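Local coordinates for thiamine-binding periplasmic protein (Escherichia coli, PDB 2QRY) that binds thiamine, thiamine phosphate and thiamine diphosphate with high affinity in the periplasm as the solute-binding component of the ThiBPQ import transporter, at residues 101-109 with 263-271; 275-284 with 287-296. All blocks are in the same frame, centred on the assembly; numbering follows the deposited sequence.

Overall arrangement
Both contacts belong to the two-lobed fold of a bacterial solute-binding protein, and they follow one another along the chain with centres about 18 Å apart. Contact 1 lays the loop 101-109 against helix 259-269 and stands away from the annotated thiamine sites. Contact 2 folds the turn of 275-284 against the loop 287-296 and reaches the ligand through Asn282, Trp283 and Met284. The two nevertheless adjoin: Val109 packs against Val287, and Val270 O is 3.8 Å from Ala288 CB. The two contacts therefore touch at their near ends, while of the two it is contact 2 that meets the thiamin phosphate, at its far end.

Contact 1. Residues 101-109 with 263-271; sequences KSGVAADAV and QKFLQFMVS
Val270 meets Ala108 and Val109 with a different methyl for each, and this is the tightly packed end of the contact. Its CG1 comes to 3.4 Å from Val109 CG2, closer than usual for two carbons, with the side chains crossing at about a right angle. Its CG2 lies 3.5 Å from Ala108 CB. Val270 is the first residue after helix 259-269 to leave helical geometry, which places this packing at the C-terminal end of the helix. One helical turn before Val270, Leu266 receives Val104 CG2 on its flank, 3.7 Å from Leu266 CB, while Leu266 CD1 touches Ser102 CB. Behind these residues, Leu266 and Val270 rest on strands of the sheet, against Ala250 and Val121 among others.

Toward solvent the contact becomes looser and more polar. The Gln267 chain bends through chi2 (69°), which folds the amide back over Val104 and sets OE1 3.6 Å from Val104 CA. Gln263 instead runs out straight beyond CG, and its NE2 donates to Lys101 O at 3.3 Å. That bond is long and bent, with an N-H...O angle of 142°, although Lys101 O lies nearly in the Gln263 amide plane. The loop is shaped from within by an ST turn, in which Ser102 OG accepts from Val104 N; the same hydroxyl is hydrogen-bonded to Asp118 O.

This is structural packing distant from the ligand, joining the connection after helix 90-96 to helix 259-269. Its chemistry implies that apolar packing, closest at Val270, shares the attachment with the flanks of two glutamines, while the one clear hydrogen bond between the segments adds a long, bent and probably modest polar link at the more exposed end.

Contact 2. Residues 275-284 with 287-296; sequences QNAIPTGNWM and VANVTLPAGF. With TPS (thiamin phosphate), chain E.
One carbonyl oxygen, Pro279 O, serves two aromatic rings in different ways: it lies at the edge of Phe296, 3.6 Å from Phe296 CZ, and also stands 3.3 Å above one face of the Trp283 indole, offset toward its rim. Met284 O approaches the Phe296 edge as well, near the ring plane beside CE2. Two oxygens thus face the rim of a buried phenyl ring, which would be expected to suit its slightly positive C-H groups.

Proline-on-proline packing forms the other half. Pro279 CB presses on Pro293 CD at 3.3 Å, tighter than usual, with the two side chains crossing at about a right angle. Thr280 CG2 meets Pro293 CG at 3.5 Å, and Pro293 CD also sits over a face of Phe296, offset toward the rim. Farther along, Gln275 CG packs on Ala288 CB at 3.5 Å, whereas Asn276 ND2 turns to Pro272 O for its hydrogen bond.

Trp283 links this packing to the ligand. It follows the short helix 278-281 with a positive phi of 54°, and with CG beside the backbone N (chi1 -58°) the indole passes between Phe296 and the ligand. Its CE3 lies 3.9 Å from Phe296 CE1, and its CD1 3.7 Å from N3A of the thiamin phosphate pyrimidine, both oblique approaches. Replacing Trp283 by alanine would probably leave a gap between Phe296 and the pyrimidine, depriving both of their indole contact and giving the pyrimidine more freedom to shift.

Selenomethionine Met284 brings SE to 3.8 Å from the thiazolium methyl CM4, while Asn282 O approaches the bridging carbon C7A. The chemistry implies a divided pocket wall, with indole for the pyrimidine, selenium for the thiazolium methyl and a carbonyl that may favour the nearby cationic ring, all backed by close proline packing.

Contact 1. Residues 101-109 with 263-271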
loop_
_atom_site.group_PDB
_atom_site.type_symbol
_atom_site.label_atom_id
_atom_site.label_comp_id
_atom_site.label_asym_id
_atom_site.label_seq_id
_atom_site.Cartn_x
_atom_site.Cartn_y
_atom_site.Cartn_z
ATOM N N LYS A 101 -19.493 9.291 5.567
ATOM C CA LYS A 101 -19.059 8.650 6.801
ATOM C C LYS A 101 -19.319 7.149 6.709
ATOM O O LYS A 101 -20.319 6.711 6.140
ATOM C CB LYS A 101 -19.779 9.273 8.001
ATOM C CG LYS A 101 -19.307 10.694 8.282
ATOM C CD LYS A 101 -20.101 11.368 9.387
ATOM C CE LYS A 101 -19.632 12.805 9.583
ATOM N NZ LYS A 101 -20.404 13.508 10.648
ATOM N N SER A 102 -18.400 6.367 7.259
ATOM C CA SER A 102 -18.491 4.913 7.210
ATOM C C SER A 102 -19.567 4.284 8.076
ATOM O O SER A 102 -20.167 3.277 7.696
ATOM C CB SER A 102 -17.148 4.305 7.604
ATOM O OG SER A 102 -16.823 4.646 8.942
ATOM N N GLY A 103 -19.803 4.862 9.247
ATOM C CA GLY A 103 -20.784 4.280 10.140
ATOM C C GLY A 103 -20.179 3.005 10.698
ATOM O O GLY A 103 -20.877 2.026 10.975
ATOM N N VAL A 104 -18.857 3.017 10.847
ATOM C CA VAL A 104 -18.125 1.873 11.376
ATOM C C VAL A 104 -17.559 2.248 12.736
ATOM O O VAL A 104 -16.932 3.296 12.885
ATOM C CB VAL A 104 -16.950 1.469 10.446
ATOM C CG1 VAL A 104 -16.204 0.274 11.028
ATOM C CG2 VAL A 104 -17.477 1.139 9.055
ATOM N N ALA A 105 -17.788 1.390 13.724
ATOM C CA ALA A 105 -17.297 1.631 15.071
ATOM C C ALA A 105 -15.775 1.546 15.098
ATOM O O ALA A 105 -15.190 0.572 14.621
ATOM C CB ALA A 105 -17.899 0.618 16.034
ATOM N N ALA A 106 -15.146 2.573 15.663
ATOM C CA ALA A 106 -13.691 2.645 15.756
ATOM C C ALA A 106 -13.067 1.473 16.523
ATOM O O ALA A 106 -12.024 0.947 16.125
ATOM C CB ALA A 106 -13.284 3.969 16.401
ATOM N N ASP A 107 -13.709 1.066 17.615
ATOM C CA ASP A 107 -13.218 -0.031 18.448
ATOM C C ASP A 107 -13.013 -1.332 17.676
ATOM O O ASP A 107 -12.442 -2.293 18.199
ATOM C CB ASP A 107 -14.186 -0.276 19.608
ATOM C CG ASP A 107 -15.592 -0.609 19.136
ATOM O OD1 ASP A 107 -15.803 -1.715 18.591
ATOM O OD2 ASP A 107 -16.490 0.244 19.303
ATOM N N ALA A 108 -13.477 -1.361 16.431
ATOM C CA ALA A 108 -13.343 -2.554 15.602
ATOM C C ALA A 108 -11.973 -2.636 14.926
ATOM O O ALA A 108 -11.652 -3.634 14.278
ATOM C CB ALA A 108 -14.447 -2.576 14.546
ATOM N N VAL A 109 -11.164 -1.593 15.102
ATOM C CA VAL A 109 -9.845 -1.521 14.483
ATOM C C VAL A 109 -8.680 -1.324 15.458
ATOM O O VAL A 109 -8.797 -0.594 16.440
ATOM C CB VAL A 109 -9.828 -0.386 13.430
ATOM C CG1 VAL A 109 -8.411 0.061 13.146
ATOM C CG2 VAL A 109 -10.494 -0.868 12.159
ATOM N N GLN A 263 -21.929 0.336 3.595
ATOM C CA GLN A 263 -21.571 0.387 5.000
ATOM C C GLN A 263 -21.489 -0.993 5.643
ATOM O O GLN A 263 -20.723 -1.195 6.588
ATOM C CB GLN A 263 -22.557 1.297 5.728
ATOM C CG GLN A 263 -22.572 2.673 5.084
ATOM C CD GLN A 263 -23.510 3.661 5.740
ATOM O OE1 GLN A 263 -24.712 3.415 5.861
ATOM N NE2 GLN A 263 -22.965 4.803 6.156
ATOM N N LYS A 264 -22.263 -1.942 5.132
ATOM C CA LYS A 264 -22.210 -3.289 5.675
ATOM C C LYS A 264 -20.904 -3.915 5.204
ATOM O O LYS A 264 -20.345 -4.792 5.862
ATOM C CB LYS A 264 -23.411 -4.123 5.211
ATOM C CG LYS A 264 -24.744 -3.604 5.734
ATOM C CD LYS A 264 -25.750 -4.718 5.975
ATOM C CE LYS A 264 -26.211 -5.380 4.687
ATOM N NZ LYS A 264 -27.241 -6.432 4.966
ATOM N N PHE A 265 -20.413 -3.450 4.060
ATOM C CA PHE A 265 -19.158 -3.964 3.533
ATOM C C PHE A 265 -17.986 -3.406 4.331
ATOM O O PHE A 265 -17.013 -4.111 4.588
ATOM C CB PHE A 265 -18.996 -3.603 2.057
ATOM C CG PHE A 265 -17.672 -4.016 1.487
ATOM C CD1 PHE A 265 -16.592 -3.140 1.498
ATOM C CD2 PHE A 265 -17.490 -5.301 0.992
ATOM C CE1 PHE A 265 -15.353 -3.541 1.028
ATOM C CE2 PHE A 265 -16.254 -5.714 0.521
ATOM C CZ PHE A 265 -15.182 -4.832 0.539
ATOM N N LEU A 266 -18.086 -2.142 4.725
ATOM C CA LEU A 266 -17.030 -1.501 5.499
ATOM C C LEU A 266 -16.912 -2.095 6.905
ATOM O O LEU A 266 -15.809 -2.249 7.426
ATOM C CB LEU A 266 -17.274 0.010 5.582
ATOM C CG LEU A 266 -17.145 0.770 4.251
ATOM C CD1 LEU A 266 -17.498 2.238 4.447
ATOM C CD2 LEU A 266 -15.725 0.632 3.707
ATOM N N GLN A 267 -18.047 -2.434 7.514
ATOM C CA GLN A 267 -18.041 -3.017 8.855
ATOM C C GLN A 267 -17.500 -4.436 8.776
ATOM O O GLN A 267 -16.682 -4.850 9.594
ATOM C CB GLN A 267 -19.459 -3.044 9.436
ATOM C CG GLN A 267 -19.549 -3.552 10.877
ATOM C CD GLN A 267 -18.924 -2.597 11.884
ATOM O OE1 GLN A 267 -19.313 -1.429 11.980
ATOM N NE2 GLN A 267 -17.952 -3.094 12.646
ATOM N N PHE A 268 -17.971 -5.171 7.778
ATOM C CA PHE A 268 -17.558 -6.549 7.556
ATOM C C PHE A 268 -16.072 -6.623 7.225
ATOM O O PHE A 268 -15.420 -7.651 7.418
ATOM C CB PHE A 268 -18.400 -7.142 6.420
ATOM C CG PHE A 268 -17.764 -8.307 5.729
ATOM C CD1 PHE A 268 -16.961 -8.111 4.608
ATOM C CD2 PHE A 268 -17.955 -9.601 6.198
ATOM C CE1 PHE A 268 -16.358 -9.189 3.963
ATOM C CE2 PHE A 268 -17.357 -10.689 5.563
ATOM C CZ PHE A 268 -16.558 -10.483 4.444
HETATM N N MSE A 269 -15.541 -5.514 6.735
HETATM C CA MSE A 269 -14.141 -5.436 6.362
HETATM C C MSE A 269 -13.224 -5.553 7.580
HETATM O O MSE A 269 -12.230 -6.277 7.545
HETATM C CB MSE A 269 -13.893 -4.124 5.623
HETATM C CG MSE A 269 -12.541 -4.018 4.969
HETATM SE SE MSE A 269 -12.477 -2.456 3.846
HETATM C CE MSE A 269 -12.375 -1.093 5.217
ATOM N N VAL A 270 -13.559 -4.845 8.653
ATOM C CA VAL A 270 -12.752 -4.894 9.865
ATOM C C VAL A 270 -13.088 -6.112 10.725
ATOM O O VAL A 270 -12.677 -6.192 11.886
ATOM C CB VAL A 270 -12.949 -3.632 10.716
ATOM C CG1 VAL A 270 -12.547 -2.413 9.924
ATOM C CG2 VAL A 270 -14.396 -3.528 11.163
ATOM N N SER A 271 -13.827 -7.060 10.155
ATOM C CA SER A 271 -14.205 -8.259 10.891
ATOM C C SER A 271 -13.313 -9.425 10.486
ATOM O O SER A 271 -12.570 -9.334 9.512
ATOM C CB SER A 271 -15.665 -8.616 10.615
ATOM O OG SER A 271 -15.795 -9.298 9.383
#

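Contact 2. Residues 275-284 with 287-296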
loop_
_atom_site.group_PDB
_atom_site.type_symbol
_atom_site.label_atom_id
_atom_site.label_comp_id
_atom_site.label_asym_id
_atom_site.label_seq_id
_atom_site.Cartn_x
_atom_site.Cartn_y
_atom_site.Cartn_z
ATOM N N GLN A 275 -10.520 -9.912 7.523
ATOM C CA GLN A 275 -9.172 -9.909 8.073
ATOM C C GLN A 275 -8.421 -11.229 7.951
ATOM O O GLN A 275 -7.220 -11.242 7.711
ATOM C CB GLN A 275 -9.239 -9.492 9.537
ATOM C CG GLN A 275 -9.739 -8.074 9.732
ATOM C CD GLN A 275 -8.794 -7.050 9.130
ATOM O OE1 GLN A 275 -9.117 -6.385 8.142
ATOM N NE2 GLN A 275 -7.615 -6.927 9.721
ATOM N N ASN A 276 -9.136 -12.334 8.122
ATOM C CA ASN A 276 -8.542 -13.660 8.033
ATOM C C ASN A 276 -7.939 -13.945 6.664
ATOM O O ASN A 276 -7.132 -14.867 6.520
ATOM C CB ASN A 276 -9.592 -14.733 8.355
ATOM C CG ASN A 276 -9.602 -15.124 9.817
ATOM O OD1 ASN A 276 -8.605 -15.613 10.340
ATOM N ND2 ASN A 276 -10.731 -14.914 10.484
ATOM N N ALA A 277 -8.329 -13.170 5.656
ATOM C CA ALA A 277 -7.799 -13.387 4.311
ATOM C C ALA A 277 -6.686 -12.407 3.961
ATOM O O ALA A 277 -6.034 -12.546 2.926
ATOM C CB ALA A 277 -8.922 -13.300 3.282
ATOM N N ILE A 278 -6.463 -11.422 4.827
ATOM C CA ILE A 278 -5.424 -10.430 4.588
ATOM C C ILE A 278 -4.002 -10.981 4.684
ATOM O O ILE A 278 -3.194 -10.771 3.780
ATOM C CB ILE A 278 -5.554 -9.225 5.556
ATOM C CG1 ILE A 278 -6.672 -8.288 5.080
ATOM C CG2 ILE A 278 -4.234 -8.456 5.624
ATOM C CD1 ILE A 278 -6.419 -7.676 3.705
ATOM N N PRO A 279 -3.677 -11.696 5.778
ATOM C CA PRO A 279 -2.326 -12.238 5.921
ATOM C C PRO A 279 -1.782 -12.949 4.686
ATOM O O PRO A 279 -0.725 -12.585 4.183
ATOM C CB PRO A 279 -2.458 -13.171 7.120
ATOM C CG PRO A 279 -3.461 -12.469 7.965
ATOM C CD PRO A 279 -4.505 -12.080 6.936
ATOM N N THR A 280 -2.501 -13.956 4.194
ATOM C CA THR A 280 -2.030 -14.708 3.035
ATOM C C THR A 280 -2.587 -14.217 1.702
ATOM O O THR A 280 -2.246 -14.749 0.649
ATOM C CB THR A 280 -2.343 -16.213 3.187
ATOM O OG1 THR A 280 -3.761 -16.416 3.204
ATOM C CG2 THR A 280 -1.742 -16.751 4.494
ATOM N N GLY A 281 -3.437 -13.195 1.747
ATOM C CA GLY A 281 -3.999 -12.657 0.523
ATOM C C GLY A 281 -3.275 -11.406 0.060
ATOM O O GLY A 281 -2.851 -11.321 -1.093
ATOM N N ASN A 282 -3.127 -10.442 0.966
ATOM C CA ASN A 282 -2.469 -9.174 0.662
ATOM C C ASN A 282 -1.056 -9.103 1.235
ATOM O O ASN A 282 -0.307 -8.181 0.921
ATOM C CB ASN A 282 -3.285 -8.007 1.225
ATOM C CG ASN A 282 -3.397 -6.832 0.248
ATOM O OD1 ASN A 282 -3.546 -5.674 0.657
ATOM N ND2 ASN A 282 -3.350 -7.131 -1.043
ATOM N N TRP A 283 -0.694 -10.064 2.081
ATOM C CA TRP A 283 0.630 -10.079 2.691
ATOM C C TRP A 283 0.920 -8.752 3.395
ATOM O O TRP A 283 1.847 -8.018 3.059
ATOM C CB TRP A 283 1.679 -10.392 1.621
ATOM C CG TRP A 283 1.386 -11.706 0.975
ATOM C CD1 TRP A 283 0.764 -11.915 -0.226
ATOM C CD2 TRP A 283 1.574 -13.000 1.558
ATOM N NE1 TRP A 283 0.547 -13.256 -0.420
ATOM C CE2 TRP A 283 1.033 -13.946 0.658
ATOM C CE3 TRP A 283 2.140 -13.452 2.759
ATOM C CZ2 TRP A 283 1.045 -15.321 0.922
ATOM C CZ3 TRP A 283 2.151 -14.817 3.022
ATOM C CH2 TRP A 283 1.605 -15.736 2.105
HETATM N N MSE A 284 0.086 -8.467 4.382
HETATM C CA MSE A 284 0.166 -7.259 5.187
HETATM C C MSE A 284 -0.338 -7.649 6.575
HETATM O O MSE A 284 -0.923 -8.721 6.741
HETATM C CB MSE A 284 -0.759 -6.184 4.597
HETATM C CG MSE A 284 -0.352 -5.655 3.232
HETATM SE SE MSE A 284 1.222 -4.532 3.325
HETATM C CE MSE A 284 0.363 -2.857 3.827
ATOM N N VAL A 287 -5.814 -5.623 10.596
ATOM C CA VAL A 287 -6.219 -4.532 11.459
ATOM C C VAL A 287 -6.966 -5.083 12.680
ATOM O O VAL A 287 -7.118 -4.398 13.691
ATOM C CB VAL A 287 -7.093 -3.534 10.672
ATOM C CG1 VAL A 287 -8.454 -4.123 10.399
ATOM C CG2 VAL A 287 -7.187 -2.249 11.414
ATOM N N ALA A 288 -7.424 -6.329 12.573
ATOM C CA ALA A 288 -8.117 -7.002 13.670
ATOM C C ALA A 288 -7.160 -8.061 14.204
ATOM O O ALA A 288 -6.346 -8.597 13.452
ATOM C CB ALA A 288 -9.394 -7.658 13.172
ATOM N N ASN A 289 -7.259 -8.359 15.496
ATOM C CA ASN A 289 -6.389 -9.346 16.128
ATOM C C ASN A 289 -6.644 -10.777 15.662
ATOM O O ASN A 289 -7.031 -11.636 16.455
ATOM C CB ASN A 289 -6.527 -9.263 17.653
ATOM N N VAL A 290 -6.431 -11.030 14.375
ATOM C CA VAL A 290 -6.609 -12.366 13.818
ATOM C C VAL A 290 -5.273 -13.090 13.986
ATOM O O VAL A 290 -4.283 -12.479 14.391
ATOM C CB VAL A 290 -6.997 -12.303 12.320
ATOM C CG1 VAL A 290 -5.985 -11.484 11.556
ATOM C CG2 VAL A 290 -7.079 -13.702 11.735
ATOM N N THR A 291 -5.233 -14.383 13.688
ATOM C CA THR A 291 -3.994 -15.132 13.844
ATOM C C THR A 291 -3.116 -15.045 12.603
ATOM O O THR A 291 -3.552 -15.368 11.497
ATOM C CB THR A 291 -4.273 -16.619 14.161
ATOM O OG1 THR A 291 -4.883 -17.251 13.028
ATOM C CG2 THR A 291 -5.204 -16.738 15.366
ATOM N N LEU A 292 -1.879 -14.598 12.792
ATOM C CA LEU A 292 -0.943 -14.486 11.684
ATOM C C LEU A 292 -0.438 -15.875 11.321
ATOM O O LEU A 292 -0.209 -16.713 12.194
ATOM C CB LEU A 292 0.238 -13.592 12.064
ATOM C CG LEU A 292 -0.085 -12.165 12.508
ATOM C CD1 LEU A 292 1.210 -11.376 12.639
ATOM C CD2 LEU A 292 -1.001 -11.506 11.505
ATOM N N PRO A 293 -0.268 -16.140 10.021
ATOM C CA PRO A 293 0.213 -17.439 9.545
ATOM C C PRO A 293 1.601 -17.728 10.079
ATOM O O PRO A 293 2.412 -16.814 10.243
ATOM C CB PRO A 293 0.233 -17.266 8.026
ATOM C CG PRO A 293 -0.818 -16.229 7.777
ATOM C CD PRO A 293 -0.562 -15.248 8.889
ATOM N N ALA A 294 1.879 -18.995 10.363
ATOM C CA ALA A 294 3.206 -19.359 10.829
ATOM C C ALA A 294 4.081 -18.934 9.659
ATOM O O ALA A 294 3.725 -19.168 8.503
ATOM C CB ALA A 294 3.298 -20.863 11.048
ATOM N N GLY A 295 5.208 -18.295 9.944
ATOM C CA GLY A 295 6.077 -17.843 8.874
ATOM C C GLY A 295 6.299 -16.352 8.987
ATOM O O GLY A 295 7.382 -15.851 8.683
ATOM N N PHE A 296 5.264 -15.638 9.421
ATOM C CA PHE A 296 5.364 -14.198 9.596
ATOM C C PHE A 296 6.386 -13.872 10.682
ATOM O O PHE A 296 6.984 -12.795 10.673
ATOM C CB PHE A 296 4.004 -13.601 9.981
ATOM C CG PHE A 296 3.237 -13.016 8.822
ATOM C CD1 PHE A 296 2.988 -13.767 7.674
ATOM C CD2 PHE A 296 2.743 -11.717 8.889
ATOM C CE1 PHE A 296 2.253 -13.229 6.611
ATOM C CE2 PHE A 296 2.010 -11.175 7.834
ATOM C CZ PHE A 296 1.766 -11.935 6.694
HETATM C CM2 TPS E . 4.621 -10.526 -2.302
HETATM N N3 TPS E . 1.056 -5.046 -1.618
HETATM C C2 TPS E . 1.622 -5.182 -2.801
HETATM S S1 TPS E . 1.191 -3.741 -3.644
HETATM C C5 TPS E . 0.248 -2.982 -2.354
HETATM C C4 TPS E . 0.334 -3.922 -1.350
HETATM C CM4 TPS E . -0.347 -3.689 -0.006
HETATM C C6 TPS E . -0.411 -1.643 -2.473
HETATM C C7 TPS E . -0.122 -1.308 -3.937
HETATM O O7 TPS E . -0.593 -0.032 -4.349
HETATM N N1A TPS E . 4.217 -8.426 -1.086
HETATM C C2A TPS E . 3.721 -9.394 -1.862
HETATM N N3A TPS E . 2.449 -9.376 -2.254
HETATM C C4A TPS E . 1.613 -8.382 -1.885
HETATM N N4A TPS E . 0.297 -8.388 -2.311
HETATM C C5A TPS E . 2.107 -7.326 -1.055
HETATM C C6A TPS E . 3.457 -7.399 -0.673
HETATM C C7A TPS E . 1.232 -6.140 -0.582
HETATM P P1 TPS E . -0.199 0.117 -5.909
HETATM O O1 TPS E . 1.329 -0.113 -6.081
HETATM O O2 TPS E . -0.646 1.522 -6.486
HETATM O O3 TPS E . -0.939 -0.983 -6.701
#